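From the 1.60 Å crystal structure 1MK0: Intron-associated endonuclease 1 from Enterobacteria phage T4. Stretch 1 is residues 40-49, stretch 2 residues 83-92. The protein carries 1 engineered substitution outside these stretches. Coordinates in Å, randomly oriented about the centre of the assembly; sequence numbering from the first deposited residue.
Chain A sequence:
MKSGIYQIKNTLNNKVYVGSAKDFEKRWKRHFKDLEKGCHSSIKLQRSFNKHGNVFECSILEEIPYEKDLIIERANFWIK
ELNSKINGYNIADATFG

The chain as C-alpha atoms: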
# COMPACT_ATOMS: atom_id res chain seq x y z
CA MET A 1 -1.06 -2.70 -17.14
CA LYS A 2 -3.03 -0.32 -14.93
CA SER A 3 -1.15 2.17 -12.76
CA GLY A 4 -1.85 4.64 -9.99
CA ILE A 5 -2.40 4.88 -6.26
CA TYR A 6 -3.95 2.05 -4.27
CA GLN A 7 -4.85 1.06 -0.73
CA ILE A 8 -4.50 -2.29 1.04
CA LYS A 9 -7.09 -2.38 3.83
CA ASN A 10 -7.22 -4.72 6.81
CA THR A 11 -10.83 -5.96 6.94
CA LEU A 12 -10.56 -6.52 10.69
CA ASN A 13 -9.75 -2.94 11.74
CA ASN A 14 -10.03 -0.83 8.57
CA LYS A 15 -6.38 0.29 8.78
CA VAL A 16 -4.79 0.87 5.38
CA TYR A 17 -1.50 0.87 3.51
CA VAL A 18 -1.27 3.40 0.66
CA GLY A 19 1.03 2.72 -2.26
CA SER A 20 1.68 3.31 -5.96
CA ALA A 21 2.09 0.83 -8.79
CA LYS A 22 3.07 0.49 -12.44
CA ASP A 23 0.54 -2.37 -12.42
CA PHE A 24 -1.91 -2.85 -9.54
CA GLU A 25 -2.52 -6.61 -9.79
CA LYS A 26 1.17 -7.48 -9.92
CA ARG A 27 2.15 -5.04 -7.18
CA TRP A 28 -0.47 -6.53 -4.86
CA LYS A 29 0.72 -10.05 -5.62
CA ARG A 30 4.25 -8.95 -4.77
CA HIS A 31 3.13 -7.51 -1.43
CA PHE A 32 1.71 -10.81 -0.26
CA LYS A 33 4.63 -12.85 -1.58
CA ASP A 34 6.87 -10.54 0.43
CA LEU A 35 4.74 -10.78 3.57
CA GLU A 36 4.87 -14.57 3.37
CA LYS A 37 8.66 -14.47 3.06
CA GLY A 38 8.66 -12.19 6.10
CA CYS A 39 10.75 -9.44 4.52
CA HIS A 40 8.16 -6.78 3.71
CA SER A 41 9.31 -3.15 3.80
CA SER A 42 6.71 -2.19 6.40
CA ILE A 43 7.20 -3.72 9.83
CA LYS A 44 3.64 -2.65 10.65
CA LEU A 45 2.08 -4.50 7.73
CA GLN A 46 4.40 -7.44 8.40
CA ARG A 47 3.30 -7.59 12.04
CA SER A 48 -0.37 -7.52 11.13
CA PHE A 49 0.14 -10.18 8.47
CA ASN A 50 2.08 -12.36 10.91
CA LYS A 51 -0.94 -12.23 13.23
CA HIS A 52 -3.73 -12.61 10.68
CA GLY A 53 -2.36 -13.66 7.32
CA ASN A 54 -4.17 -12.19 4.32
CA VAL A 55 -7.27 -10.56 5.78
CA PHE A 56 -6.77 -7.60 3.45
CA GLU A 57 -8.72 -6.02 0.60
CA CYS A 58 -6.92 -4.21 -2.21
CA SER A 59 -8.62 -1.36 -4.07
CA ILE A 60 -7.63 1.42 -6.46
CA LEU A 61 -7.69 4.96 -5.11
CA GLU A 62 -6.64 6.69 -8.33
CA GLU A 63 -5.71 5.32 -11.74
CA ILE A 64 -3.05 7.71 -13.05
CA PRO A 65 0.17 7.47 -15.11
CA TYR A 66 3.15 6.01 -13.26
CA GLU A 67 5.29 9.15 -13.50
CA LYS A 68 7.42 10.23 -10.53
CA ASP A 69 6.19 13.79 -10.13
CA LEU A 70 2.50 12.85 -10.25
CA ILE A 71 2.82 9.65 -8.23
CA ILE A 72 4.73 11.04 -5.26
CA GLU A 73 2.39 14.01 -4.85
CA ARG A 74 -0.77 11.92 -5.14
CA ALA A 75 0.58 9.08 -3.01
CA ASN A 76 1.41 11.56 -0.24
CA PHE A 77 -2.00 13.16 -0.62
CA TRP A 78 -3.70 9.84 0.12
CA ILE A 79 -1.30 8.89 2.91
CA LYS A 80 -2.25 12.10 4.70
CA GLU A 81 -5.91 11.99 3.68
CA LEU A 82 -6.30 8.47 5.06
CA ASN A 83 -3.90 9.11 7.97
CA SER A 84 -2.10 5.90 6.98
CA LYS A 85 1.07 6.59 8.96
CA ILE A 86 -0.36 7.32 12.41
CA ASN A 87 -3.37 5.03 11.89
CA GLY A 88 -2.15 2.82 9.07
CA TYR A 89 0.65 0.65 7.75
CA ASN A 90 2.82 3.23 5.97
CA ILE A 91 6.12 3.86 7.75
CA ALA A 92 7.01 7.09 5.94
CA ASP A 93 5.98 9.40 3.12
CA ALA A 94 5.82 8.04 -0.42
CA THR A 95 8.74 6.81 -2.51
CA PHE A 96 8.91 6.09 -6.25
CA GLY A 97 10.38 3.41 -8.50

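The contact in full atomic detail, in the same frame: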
# COMPACT_ATOMS: atom_id res chain seq x y z
N HIS A 40 8.85 -7.96 4.22
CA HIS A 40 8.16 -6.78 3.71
C HIS A 40 8.79 -5.50 4.26
O HIS A 40 9.30 -5.48 5.38
CB HIS A 40 6.68 -6.85 4.07
CG HIS A 40 5.84 -5.88 3.30
ND1 HIS A 40 5.74 -4.55 3.63
CD2 HIS A 40 5.10 -6.05 2.18
CE1 HIS A 40 4.98 -3.93 2.74
NE2 HIS A 40 4.58 -4.82 1.85
N SER A 41 8.74 -4.44 3.45
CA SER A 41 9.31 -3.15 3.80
C SER A 41 8.66 -2.47 5.00
O SER A 41 9.28 -1.64 5.67
CB SER A 41 9.26 -2.20 2.59
OG SER A 41 7.93 -2.03 2.12
N SER A 42 7.40 -2.79 5.27
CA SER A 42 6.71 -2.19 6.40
C SER A 42 6.57 -3.15 7.56
O SER A 42 5.84 -4.14 7.47
CB SER A 42 5.31 -1.72 5.99
OG SER A 42 4.55 -1.41 7.15
N ILE A 43 7.26 -2.86 8.66
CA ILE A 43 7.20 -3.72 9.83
C ILE A 43 5.77 -3.78 10.37
O ILE A 43 5.35 -4.78 10.94
CB ILE A 43 8.14 -3.22 10.95
CG1 ILE A 43 8.11 -4.17 12.14
CG2 ILE A 43 7.74 -1.81 11.39
CD1 ILE A 43 9.10 -3.82 13.25
N LYS A 44 5.01 -2.70 10.17
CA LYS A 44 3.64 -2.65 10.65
C LYS A 44 2.74 -3.60 9.87
O LYS A 44 1.93 -4.32 10.46
CB LYS A 44 3.11 -1.22 10.59
CG LYS A 44 3.97 -0.25 11.40
CD LYS A 44 3.29 1.10 11.60
CE LYS A 44 3.08 1.83 10.29
NZ LYS A 44 2.52 3.19 10.53
N LEU A 45 2.89 -3.61 8.55
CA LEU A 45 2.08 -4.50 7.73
C LEU A 45 2.53 -5.93 8.00
O LEU A 45 1.71 -6.85 8.09
CB LEU A 45 2.23 -4.16 6.25
CG LEU A 45 1.26 -4.91 5.32
CD1 LEU A 45 -0.19 -4.57 5.68
CD2 LEU A 45 1.56 -4.54 3.89
N GLN A 46 3.84 -6.11 8.13
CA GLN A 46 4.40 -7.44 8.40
C GLN A 46 3.86 -8.00 9.71
O GLN A 46 3.51 -9.17 9.79
CB GLN A 46 5.93 -7.38 8.46
CG GLN A 46 6.57 -8.77 8.55
CD GLN A 46 6.42 -9.58 7.27
OE1 GLN A 46 7.03 -9.27 6.25
NE2 GLN A 46 5.59 -10.61 7.32
N ARG A 47 3.80 -7.16 10.74
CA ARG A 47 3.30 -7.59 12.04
C ARG A 47 1.84 -8.02 11.96
O ARG A 47 1.45 -9.05 12.52
CB ARG A 47 3.45 -6.47 13.07
CG ARG A 47 4.86 -6.29 13.58
CD ARG A 47 4.94 -5.10 14.51
NE ARG A 47 6.22 -5.02 15.20
CZ ARG A 47 6.58 -4.00 15.97
NH1 ARG A 47 5.76 -2.98 16.14
NH2 ARG A 47 7.76 -4.01 16.57
N SER A 48 1.04 -7.22 11.27
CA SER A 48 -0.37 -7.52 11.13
C SER A 48 -0.55 -8.83 10.36
O SER A 48 -1.36 -9.68 10.74
CB SER A 48 -1.09 -6.39 10.39
OG SER A 48 -2.48 -6.66 10.28
N PHE A 49 0.21 -8.98 9.29
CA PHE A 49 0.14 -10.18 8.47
C PHE A 49 0.61 -11.40 9.25
O PHE A 49 0.07 -12.49 9.07
CB PHE A 49 1.00 -10.01 7.21
CG PHE A 49 0.94 -11.18 6.27
CD1 PHE A 49 1.84 -12.24 6.40
CD2 PHE A 49 -0.02 -11.23 5.27
CE1 PHE A 49 1.78 -13.33 5.54
CE2 PHE A 49 -0.09 -12.33 4.41
CZ PHE A 49 0.81 -13.38 4.55
N ASN A 83 -4.68 9.19 6.73
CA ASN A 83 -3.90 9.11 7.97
C ASN A 83 -3.27 7.72 8.10
O ASN A 83 -3.29 7.12 9.18
CB ASN A 83 -4.84 9.39 9.15
CG ASN A 83 -4.10 9.61 10.45
OD1 ASN A 83 -3.11 10.35 10.49
ND2 ASN A 83 -4.58 8.99 11.52
N SER A 84 -2.69 7.24 7.01
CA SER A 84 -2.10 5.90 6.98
C SER A 84 -0.75 5.70 7.65
O SER A 84 -0.20 4.59 7.61
CB SER A 84 -2.05 5.40 5.53
OG SER A 84 -1.10 6.11 4.76
N LYS A 85 -0.20 6.74 8.26
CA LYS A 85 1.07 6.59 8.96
C LYS A 85 0.73 6.41 10.44
O LYS A 85 1.05 5.39 11.05
CB LYS A 85 1.95 7.83 8.75
CG LYS A 85 2.43 7.98 7.31
CD LYS A 85 2.85 9.40 6.97
CE LYS A 85 4.07 9.84 7.74
NZ LYS A 85 4.52 11.18 7.27
N ILE A 86 0.04 7.39 11.01
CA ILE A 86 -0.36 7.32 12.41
C ILE A 86 -1.37 6.19 12.65
O ILE A 86 -1.25 5.45 13.63
CB ILE A 86 -1.00 8.65 12.85
CG1 ILE A 86 0.06 9.75 12.82
CG2 ILE A 86 -1.62 8.52 14.24
CD1 ILE A 86 -0.49 11.14 13.08
N ASN A 87 -2.34 6.05 11.75
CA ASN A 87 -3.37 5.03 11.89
C ASN A 87 -3.38 4.01 10.75
O ASN A 87 -4.42 3.44 10.43
CB ASN A 87 -4.75 5.71 11.98
CG ASN A 87 -5.88 4.73 12.21
OD1 ASN A 87 -5.84 3.93 13.15
ND2 ASN A 87 -6.89 4.77 11.35
N GLY A 88 -2.22 3.77 10.16
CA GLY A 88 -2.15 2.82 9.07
C GLY A 88 -0.86 2.04 9.04
O GLY A 88 -0.13 1.97 10.04
N TYR A 89 -0.55 1.46 7.88
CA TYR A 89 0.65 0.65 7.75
C TYR A 89 1.84 1.31 7.06
O TYR A 89 2.89 0.69 6.94
CB TYR A 89 0.30 -0.66 7.03
CG TYR A 89 -0.74 -1.47 7.76
CD1 TYR A 89 -2.03 -1.61 7.25
CD2 TYR A 89 -0.44 -2.07 8.98
CE1 TYR A 89 -3.00 -2.32 7.95
CE2 TYR A 89 -1.41 -2.79 9.68
CZ TYR A 89 -2.68 -2.91 9.16
OH TYR A 89 -3.65 -3.61 9.85
N ASN A 90 1.70 2.55 6.61
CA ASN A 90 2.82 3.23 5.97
C ASN A 90 3.81 3.68 7.04
O ASN A 90 3.41 4.20 8.08
CB ASN A 90 2.33 4.44 5.17
CG ASN A 90 1.57 4.04 3.93
OD1 ASN A 90 0.35 3.88 3.96
ND2 ASN A 90 2.30 3.86 2.83
N ILE A 91 5.10 3.48 6.78
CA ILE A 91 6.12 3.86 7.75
C ILE A 91 6.79 5.20 7.44
O ILE A 91 7.63 5.66 8.22
CB ILE A 91 7.24 2.79 7.87
CG1 ILE A 91 7.96 2.64 6.53
CG2 ILE A 91 6.65 1.47 8.32
CD1 ILE A 91 9.24 1.81 6.62
N ALA A 92 6.43 5.81 6.32
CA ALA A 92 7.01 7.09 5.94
C ALA A 92 6.26 7.64 4.74
O ALA A 92 5.34 7.00 4.24
CB ALA A 92 8.49 6.92 5.60

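The most unusual feature of this contact is a lysine that clamps bare backbone: its amine is held by main-chain carbonyl oxygens. K44 sends its amine into a pocket lined by carbonyl oxygens of the second stretch, with no carboxylate from either stretch to pair with it. K44 NZ donates to N90 O at 2.8 Å and to G88 O at 3.0 Å, and both pass as hydrogen bonds. K85 O also lies 2.7 Å from K44 NZ, but the angle there is poor and the proximity is not a hydrogen bond; it still adds a partial negative charge beside the ammonium group. The chain reaches the site through chi angles of -58° (m), -167° (t), -64° (m) and -175° (t), so the bend at chi3 interrupts an otherwise extended end. Its CA-to-CB bond points toward the second stretch, and the residue loses 98 Å² to it. A long aliphatic stem with a charged tip suits this place: K44 CE packs 3.5 Å from Y89 C, while NZ reaches the carbonyls beyond.

The second anchor is S42, at the N-cap of the helix that begins at I43. Its hydroxyl is used twice. S42 OG accepts from L45 N at 3.1 Å, with an angle of 166° at the hydrogen, and donates to Y89 O at 2.7 Å. One small side chain, with chi1 at 167° (t), therefore caps the helix and ties its start to the opposing loop. S42 N in turn donates to H40 ND1 at 2.9 Å, which helps fix the segment leading into the cap.

Y89 supplies the largest covered area, 108 Å² of the 412 Å² buried in total from both sides. Its CA-to-CB bond points sideways, and with chi1 at -60° (m) the ring lies along the helix. L45 CD1 sits over one face, 4.0 Å from the centroid of the Y89 ring and 20° off the normal, a CH-pi contact; the same methyl, L45 CD1, is 3.8 Å from Y89 CG. A branched aliphatic side chain suits this position because it can lay a methyl on the ring. At the far end of the ring, S48 OG lies 3.3 Å from Y89 OH, which is also hydrogen-bonded elsewhere in the structure.

I91 extends the contact past the start of the helix. Its CA-to-CB bond points toward the first stretch, and the side chain places I91 CD1 3.6 Å from S41 O and I91 CG2 3.8 Å from S42 OG and 4.1 Å from K44 CE. Although the residue remains exposed, it has 66 Å² covered; I91 CG2 packs beside the capping hydroxyl, while I91 CD1 lies against S41 O.

The loop that presents these acceptors is itself braced. N90 N donates to S84 O at 3.0 Å, and S84 OG donates to N90 OD1 at 2.8 Å. G88, at phi/psi -145/-160, fits where a side chain would not: an ideal CB on G88 would come within 2.4 Å of S84 O.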